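Local coordinates for protein transcriptional regulator, TetR family (Thermus thermophilus, PDB 3VPR) that represses transcription as a TetR-family regulator, probably by binding cis-regulatory DNA through a helix-turn-helix motif, at residues A[9-13]-A[50-54]. Residues are numbered along the deposited sequence.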
ATOM      1  N   LEU A   9      -1.396  21.373  14.165  1.00 32.98           N
ATOM      2  CA  LEU A   9      -1.180  19.995  13.696  1.00 36.95           C
ATOM      3  C   LEU A   9      -2.182  19.541  12.645  1.00 39.49           C
ATOM      4  O   LEU A   9      -1.794  18.922  11.659  1.00 38.53           O
ATOM      5  CB  LEU A   9      -1.169  19.007  14.863  1.00 31.89           C
ATOM      6  CG  LEU A   9      -0.005  19.214  15.838  1.00 47.55           C
ATOM      7  CD1 LEU A   9      -0.063  18.170  16.945  1.00 43.74           C
ATOM      8  CD2 LEU A   9       1.323  19.116  15.082  1.00 43.12           C
ATOM      9  N   GLU A  10      -3.461  19.849  12.848  1.00 26.09           N
ATOM     10  CA  GLU A  10      -4.481  19.472  11.879  1.00 38.91           C
ATOM     11  C   GLU A  10      -4.299  20.232  10.559  1.00 27.86           C
ATOM     12  O   GLU A  10      -4.428  19.659   9.486  1.00 37.54           O
ATOM     13  CB  GLU A  10      -5.883  19.745  12.436  1.00 48.38           C
ATOM     14  CG  GLU A  10      -6.991  19.566  11.392  1.00 71.57           C
ATOM     15  CD  GLU A  10      -8.358  19.317  12.004  1.00 79.80           C
ATOM     16  OE1 GLU A  10      -8.704  20.004  12.986  1.00 84.01           O
ATOM     17  OE2 GLU A  10      -9.093  18.442  11.495  1.00 89.50           O
ATOM     18  N   GLU A  11      -3.991  21.515  10.656  1.00 27.59           N
ATOM     19  CA  GLU A  11      -3.789  22.346   9.474  1.00 41.54           C
ATOM     20  C   GLU A  11      -2.536  21.958   8.719  1.00 38.37           C
ATOM     21  O   GLU A  11      -2.510  22.004   7.492  1.00 41.68           O
ATOM     22  CB  GLU A  11      -3.707  23.828   9.853  1.00 41.69           C
ATOM     23  CG  GLU A  11      -5.031  24.419  10.335  1.00 65.57           C
ATOM     24  CD  GLU A  11      -6.118  24.357   9.274  1.00 74.50           C
ATOM     25  OE1 GLU A  11      -5.936  24.976   8.202  1.00 80.22           O
ATOM     26  OE2 GLU A  11      -7.150  23.685   9.510  1.00 81.34           O
ATOM     27  N   ALA A  12      -1.492  21.600   9.456  1.00 35.09           N
ATOM     28  CA  ALA A  12      -0.239  21.177   8.844  1.00 31.14           C
ATOM     29  C   ALA A  12      -0.524  19.870   8.114  1.00 41.15           C
ATOM     30  O   ALA A  12      -0.142  19.693   6.959  1.00 31.41           O
ATOM     31  CB  ALA A  12       0.829  20.950   9.908  1.00 31.83           C
ATOM     32  N   ALA A  13      -1.208  18.954   8.795  1.00 30.11           N
ATOM     33  CA  ALA A  13      -1.540  17.677   8.183  1.00 39.35           C
ATOM     34  C   ALA A  13      -2.276  17.880   6.849  1.00 42.50           C
ATOM     35  O   ALA A  13      -1.977  17.201   5.870  1.00 37.35           O
ATOM     36  CB  ALA A  13      -2.384  16.835   9.133  1.00 34.88           C
ATOM     37  N   ILE A  50       6.772  18.310  13.953  1.00 29.63           N
ATOM     38  CA  ILE A  50       5.358  18.469  13.569  1.00 29.05           C
ATOM     39  C   ILE A  50       4.915  17.200  12.841  1.00 35.48           C
ATOM     40  O   ILE A  50       3.851  16.637  13.132  1.00 33.77           O
ATOM     41  CB  ILE A  50       5.147  19.705  12.637  1.00 33.16           C
ATOM     42  CG1 ILE A  50       5.489  20.988  13.401  1.00 29.88           C
ATOM     43  CG2 ILE A  50       3.695  19.758  12.132  1.00 21.82           C
ATOM     44  CD1 ILE A  50       5.259  22.277  12.609  1.00 34.57           C
ATOM     45  N   LEU A  51       5.746  16.749  11.906  1.00 26.47           N
ATOM     46  CA  LEU A  51       5.480  15.525  11.163  1.00 34.05           C
ATOM     47  C   LEU A  51       5.432  14.352  12.144  1.00 31.14           C
ATOM     48  O   LEU A  51       4.617  13.447  12.024  1.00 35.80           O
ATOM     49  CB  LEU A  51       6.596  15.268  10.141  1.00 30.11           C
ATOM     50  CG  LEU A  51       6.563  13.862   9.529  1.00 32.48           C
ATOM     51  CD1 LEU A  51       5.242  13.668   8.800  1.00 43.03           C
ATOM     52  CD2 LEU A  51       7.731  13.663   8.577  1.00 41.81           C
ATOM     53  N   TYR A  52       6.338  14.369  13.110  1.00 38.34           N
ATOM     54  CA  TYR A  52       6.395  13.312  14.109  1.00 40.40           C
ATOM     55  C   TYR A  52       5.100  13.256  14.936  1.00 37.41           C
ATOM     56  O   TYR A  52       4.519  12.189  15.099  1.00 44.50           O
ATOM     57  CB  TYR A  52       7.614  13.531  15.017  1.00 32.12           C
ATOM     58  CG  TYR A  52       7.627  12.673  16.250  1.00 34.62           C
ATOM     59  CD1 TYR A  52       7.664  11.277  16.159  1.00 33.11           C
ATOM     60  CD2 TYR A  52       7.571  13.253  17.513  1.00 36.12           C
ATOM     61  CE1 TYR A  52       7.639  10.488  17.294  1.00 32.27           C
ATOM     62  CE2 TYR A  52       7.546  12.478  18.654  1.00 33.33           C
ATOM     63  CZ  TYR A  52       7.578  11.097  18.545  1.00 41.25           C
ATOM     64  OH  TYR A  52       7.530  10.334  19.688  1.00 48.10           O
ATOM     65  N   GLU A  53       4.644  14.402  15.436  1.00 32.88           N
ATOM     66  CA  GLU A  53       3.423  14.442  16.244  1.00 38.56           C
ATOM     67  C   GLU A  53       2.164  14.095  15.446  1.00 37.13           C
ATOM     68  O   GLU A  53       1.242  13.468  15.967  1.00 27.89           O
ATOM     69  CB  GLU A  53       3.294  15.799  16.945  1.00 32.63           C
ATOM     70  CG  GLU A  53       4.166  15.846  18.193  1.00 33.65           C
ATOM     71  CD  GLU A  53       4.090  17.145  18.948  1.00 33.00           C
ATOM     72  OE1 GLU A  53       2.968  17.614  19.238  1.00 41.19           O
ATOM     73  OE2 GLU A  53       5.168  17.690  19.268  1.00 32.79           O
ATOM     74  N   ILE A  54       2.133  14.479  14.175  1.00 23.63           N
ATOM     75  CA  ILE A  54       1.009  14.114  13.335  1.00 29.80           C
ATOM     76  C   ILE A  54       0.986  12.577  13.215  1.00 37.06           C
ATOM     77  O   ILE A  54      -0.061  11.943  13.347  1.00 32.78           O
ATOM     78  CB  ILE A  54       1.142  14.746  11.938  1.00 32.51           C
ATOM     79  CG1 ILE A  54       0.775  16.234  12.013  1.00 37.22           C
ATOM     80  CG2 ILE A  54       0.264  14.002  10.933  1.00 33.95           C
ATOM     81  CD1 ILE A  54       1.010  17.000  10.729  1.00 32.11           C
TER
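Helical segments 9-13 and 50-54 cross almost at right angles, their local axes 99° apart and 9.9 Å at closest approach, and no hydrogen bond links them; the contact is mainly apolar. I50 opens 50-54 with a beta-branched side chain whose CG2 methyl touches both L9 CD2 and A12 CB at 3.8 Å. Leucine suits position 9: its CA-to-CB bond points sideways, but the long branched end extends to 50-54, where L9 CD2 also lies 4.2 Å from I54 CG1. Three residues on, E53 brings its OE1 to 3.8 Å from L9 CD1. This is plain packing: the carboxylate is hydrogen-bonded elsewhere, and a glutamate suits this partly exposed border of an otherwise buried contact. I54 makes the closest approach of 50-54 to the other helix. I54 CD1 lies 3.5 Å from L9 O and from A13 N, the two ends of a helical backbone hydrogen bond, and 4.0 Å from A12 CB and 3.8 Å from A13 CB. Alanines suit this site because their small methyls let the isoleucine come down onto the backbone. The contact thus joins the first helix of the TetR DNA-binding region, 4-19, to the long helix 47-70. F44 of helix 37-44 and L29 of helix 26-33, both in the predicted helix-turn-helix, pack on I50, while F96 and T99 of helix 94-103 cover I54.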